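Local coordinates for protein endolysin (Clostridium phage phictp1, PDB 5A6S) that probably recognises the bacterial cell wall, as the truncated binding domain of a phage endolysin, an enzyme that degrades the host wall, at residues Q13-Y18 and Y43-N48. The protein carries 1 engineered substitution. Numbering follows the deposited sequence.
Sequences QRAAEY and YAVGGN
Val45, at the end of strand 41-45, sets its two methyls against Ala15 and Ala16 of helix 11-23, a small contact made by apolar side chains that buries about 107 Å² in all. The methyls divide the work. Val45 CG1, anti to the backbone N (chi1 173°), meets the methyl of Ala15. The distance from Ala15 CB to Val45 CG1 is 3.7 Å. Val45 CG1 also lies 4.1 Å from the backbone N of Ala16. Val45 CG2, anti to the carbonyl carbon, rests on the helix backbone, 4.0 Å from Ala16 CA. The branching carbon itself faces the second alanine, Ala16 CB to Val45 CB 4.2 Å. Val45 thus straddles two consecutive residues of the helix, and with no more than a methyl on each of them its branches reach the main chain. The CA atoms of Ala16 and Val45 come within 5.7 Å, a close approach of helix to strand.

Within the helix segment, Glu17 N donates to Gln13 O at 2.9 Å, and a weak, long bond runs from Gln13 NE2 to Glu17 OE2 at 3.5 Å. Val45 is tied to Val6 by a backbone hydrogen bond of the sheet.

The contact lies in the buried centre of the domain, where helix 11-23, the crossover between parallel strands 3-7 and 27-29 in a beta-alpha-beta unit, packs over strand 41-45 as well. Strand 41-45 runs between strands 3-7 and 58-60, and Ala16 also touches Val5 and Tyr7 of the former. Leu19 packs on Val45 from farther along helix 11-23, while helix 65-77 covers the same cluster, with Met69 against Ala15 and Thr68 and Val72 against Val45.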
ATOM      1  N   GLN B  13       5.349   3.324  -1.090  1.00 18.56           N
ATOM      2  CA  GLN B  13       4.518   3.014  -2.251  1.00 18.45           C
ATOM      3  C   GLN B  13       3.015   3.014  -1.818  1.00 18.31           C
ATOM      4  O   GLN B  13       2.157   3.520  -2.564  1.00 17.72           O
ATOM      5  CB  GLN B  13       4.901   1.788  -2.933  1.00 18.46           C
ATOM      6  CG  GLN B  13       4.003   1.544  -4.185  1.00 21.66           C
ATOM      7  CD  GLN B  13       4.322   0.318  -4.970  1.00 23.39           C
ATOM      8  OE1 GLN B  13       5.017  -0.552  -4.527  1.00 29.99           O
ATOM      9  NE2 GLN B  13       3.739   0.222  -6.126  1.00 30.60           N
ATOM     10  N   ARG B  14       2.742   2.545  -0.607  1.00 17.99           N
ATOM     11  CA  ARG B  14       1.346   2.449  -0.080  1.00 18.10           C
ATOM     12  C   ARG B  14       0.765   3.829  -0.011  1.00 19.03           C
ATOM     13  O   ARG B  14      -0.337   4.069  -0.520  1.00 19.96           O
ATOM     14  CB  ARG B  14       1.351   1.860   1.301  1.00 16.70           C
ATOM     15  CG  ARG B  14       1.972   0.445   1.382  1.00 16.67           C
ATOM     16  CD  ARG B  14       2.248   0.146   2.845  1.00 18.93           C
ATOM     17  NE  ARG B  14       3.160  -1.005   3.000  1.00 20.93           N
ATOM     18  CZ  ARG B  14       3.755  -1.302   4.159  1.00 21.30           C
ATOM     19  NH1 ARG B  14       3.488  -0.594   5.232  1.00 18.09           N
ATOM     20  NH2 ARG B  14       4.568  -2.344   4.258  1.00 22.47           N
ATOM     21  N   ALA B  15       1.526   4.740   0.599  1.00 16.38           N
ATOM     22  CA  ALA B  15       1.130   6.105   0.724  1.00 17.51           C
ATOM     23  C   ALA B  15       1.020   6.784  -0.626  1.00 17.67           C
ATOM     24  O   ALA B  15       0.064   7.562  -0.823  1.00 19.07           O
ATOM     25  CB  ALA B  15       2.059   6.881   1.645  1.00 17.81           C
ATOM     26  N   ALA B  16       1.941   6.472  -1.537  1.00 18.64           N
ATOM     27  CA  ALA B  16       1.972   7.145  -2.852  1.00 18.88           C
ATOM     28  C   ALA B  16       0.662   6.763  -3.582  1.00 20.86           C
ATOM     29  O   ALA B  16       0.057   7.626  -4.224  1.00 19.05           O
ATOM     30  CB  ALA B  16       3.165   6.748  -3.665  1.00 17.64           C
ATOM     31  N   GLU B  17       0.248   5.500  -3.490  1.00 20.05           N
ATOM     32  CA  GLU B  17      -0.983   5.059  -4.126  1.00 19.49           C
ATOM     33  C   GLU B  17      -2.259   5.748  -3.595  1.00 20.89           C
ATOM     34  O   GLU B  17      -3.111   6.031  -4.406  1.00 19.57           O
ATOM     35  CB  GLU B  17      -1.136   3.494  -4.140  1.00 20.84           C
ATOM     36  CG  GLU B  17      -0.066   2.646  -4.820  1.00 22.09           C
ATOM     37  CD  GLU B  17       0.120   2.820  -6.345  1.00 27.90           C
ATOM     38  OE1 GLU B  17      -0.776   3.459  -6.962  1.00 23.83           O
ATOM     39  OE2 GLU B  17       1.187   2.404  -6.950  1.00 31.04           O
ATOM     40  N   TYR B  18      -2.409   6.020  -2.289  1.00 17.53           N
ATOM     41  CA  TYR B  18      -3.491   6.828  -1.795  1.00 19.12           C
ATOM     42  C   TYR B  18      -3.453   8.246  -2.373  1.00 21.44           C
ATOM     43  O   TYR B  18      -4.482   8.776  -2.771  1.00 18.05           O
ATOM     44  CB  TYR B  18      -3.437   6.952  -0.262  1.00 18.18           C
ATOM     45  CG  TYR B  18      -3.893   5.684   0.490  1.00 16.35           C
ATOM     46  CD1 TYR B  18      -5.222   5.290   0.478  1.00 16.27           C
ATOM     47  CD2 TYR B  18      -3.031   4.990   1.293  1.00 15.35           C
ATOM     48  CE1 TYR B  18      -5.652   4.119   1.120  1.00 15.81           C
ATOM     49  CE2 TYR B  18      -3.448   3.869   1.989  1.00 14.19           C
ATOM     50  CZ  TYR B  18      -4.762   3.424   1.889  1.00 16.78           C
ATOM     51  OH  TYR B  18      -5.138   2.356   2.607  1.00 16.21           O
ATOM     52  N   TYR B  43       5.025  14.944  -7.413  1.00 25.33           N
ATOM     53  CA  TYR B  43       4.963  14.705  -6.003  1.00 23.55           C
ATOM     54  C   TYR B  43       5.876  13.534  -5.712  1.00 22.93           C
ATOM     55  O   TYR B  43       5.970  12.574  -6.495  1.00 21.36           O
ATOM     56  CB  TYR B  43       3.550  14.330  -5.620  1.00 24.34           C
ATOM     57  CG  TYR B  43       2.564  15.417  -5.638  1.00 24.37           C
ATOM     58  CD1 TYR B  43       1.911  15.758  -6.807  1.00 24.03           C
ATOM     59  CD2 TYR B  43       2.262  16.122  -4.493  1.00 23.02           C
ATOM     60  CE1 TYR B  43       0.946  16.731  -6.807  1.00 24.39           C
ATOM     61  CE2 TYR B  43       1.300  17.102  -4.498  1.00 27.97           C
ATOM     62  CZ  TYR B  43       0.649  17.382  -5.676  1.00 26.43           C
ATOM     63  OH  TYR B  43      -0.266  18.349  -5.709  1.00 32.92           O
ATOM     64  N   ALA B  44       6.594  13.649  -4.606  1.00 24.97           N
ATOM     65  CA  ALA B  44       7.355  12.525  -4.063  1.00 23.02           C
ATOM     66  C   ALA B  44       6.808  12.215  -2.704  1.00 22.69           C
ATOM     67  O   ALA B  44       6.529  13.133  -1.940  1.00 23.43           O
ATOM     68  CB  ALA B  44       8.823  12.882  -3.894  1.00 23.15           C
ATOM     69  N   VAL B  45       6.801  10.914  -2.356  1.00 21.14           N
ATOM     70  CA  VAL B  45       6.298  10.464  -1.094  1.00 20.36           C
ATOM     71  C   VAL B  45       7.388   9.668  -0.329  1.00 20.40           C
ATOM     72  O   VAL B  45       7.847   8.621  -0.792  1.00 22.22           O
ATOM     73  CB  VAL B  45       4.981   9.646  -1.222  1.00 22.29           C
ATOM     74  CG1 VAL B  45       4.596   9.063   0.134  1.00 22.91           C
ATOM     75  CG2 VAL B  45       3.834  10.549  -1.691  1.00 21.43           C
ATOM     76  N   GLY B  46       7.736  10.169   0.859  1.00 24.37           N
ATOM     77  CA  GLY B  46       8.714   9.529   1.683  1.00 23.56           C
ATOM     78  C   GLY B  46      10.132   9.990   1.383  1.00 27.14           C
ATOM     79  O   GLY B  46      10.435  10.352   0.267  1.00 24.79           O
ATOM     80  N   GLY B  47      10.988   9.915   2.396  1.00 27.13           N
ATOM     81  CA  GLY B  47      12.442  10.056   2.205  1.00 28.40           C
ATOM     82  C   GLY B  47      12.852  11.494   2.104  1.00 28.23           C
ATOM     83  O   GLY B  47      12.254  12.355   2.755  1.00 28.38           O
ATOM     84  N   ASN B  48      13.882  11.777   1.304  1.00 32.01           N
ATOM     85  CA  ASN B  48      14.410  13.145   1.250  1.00 32.72           C
ATOM     86  C   ASN B  48      14.547  13.634  -0.170  1.00 29.57           C
ATOM     87  O   ASN B  48      14.680  12.849  -1.101  1.00 27.09           O
ATOM     88  CB  ASN B  48      15.772  13.316   2.012  1.00 37.27           C
ATOM     89  CG  ASN B  48      16.815  12.382   1.512  1.00 37.22           C
ATOM     90  OD1 ASN B  48      17.568  12.697   0.591  1.00 47.83           O
ATOM     91  ND2 ASN B  48      16.807  11.181   2.033  1.00 39.21           N
TER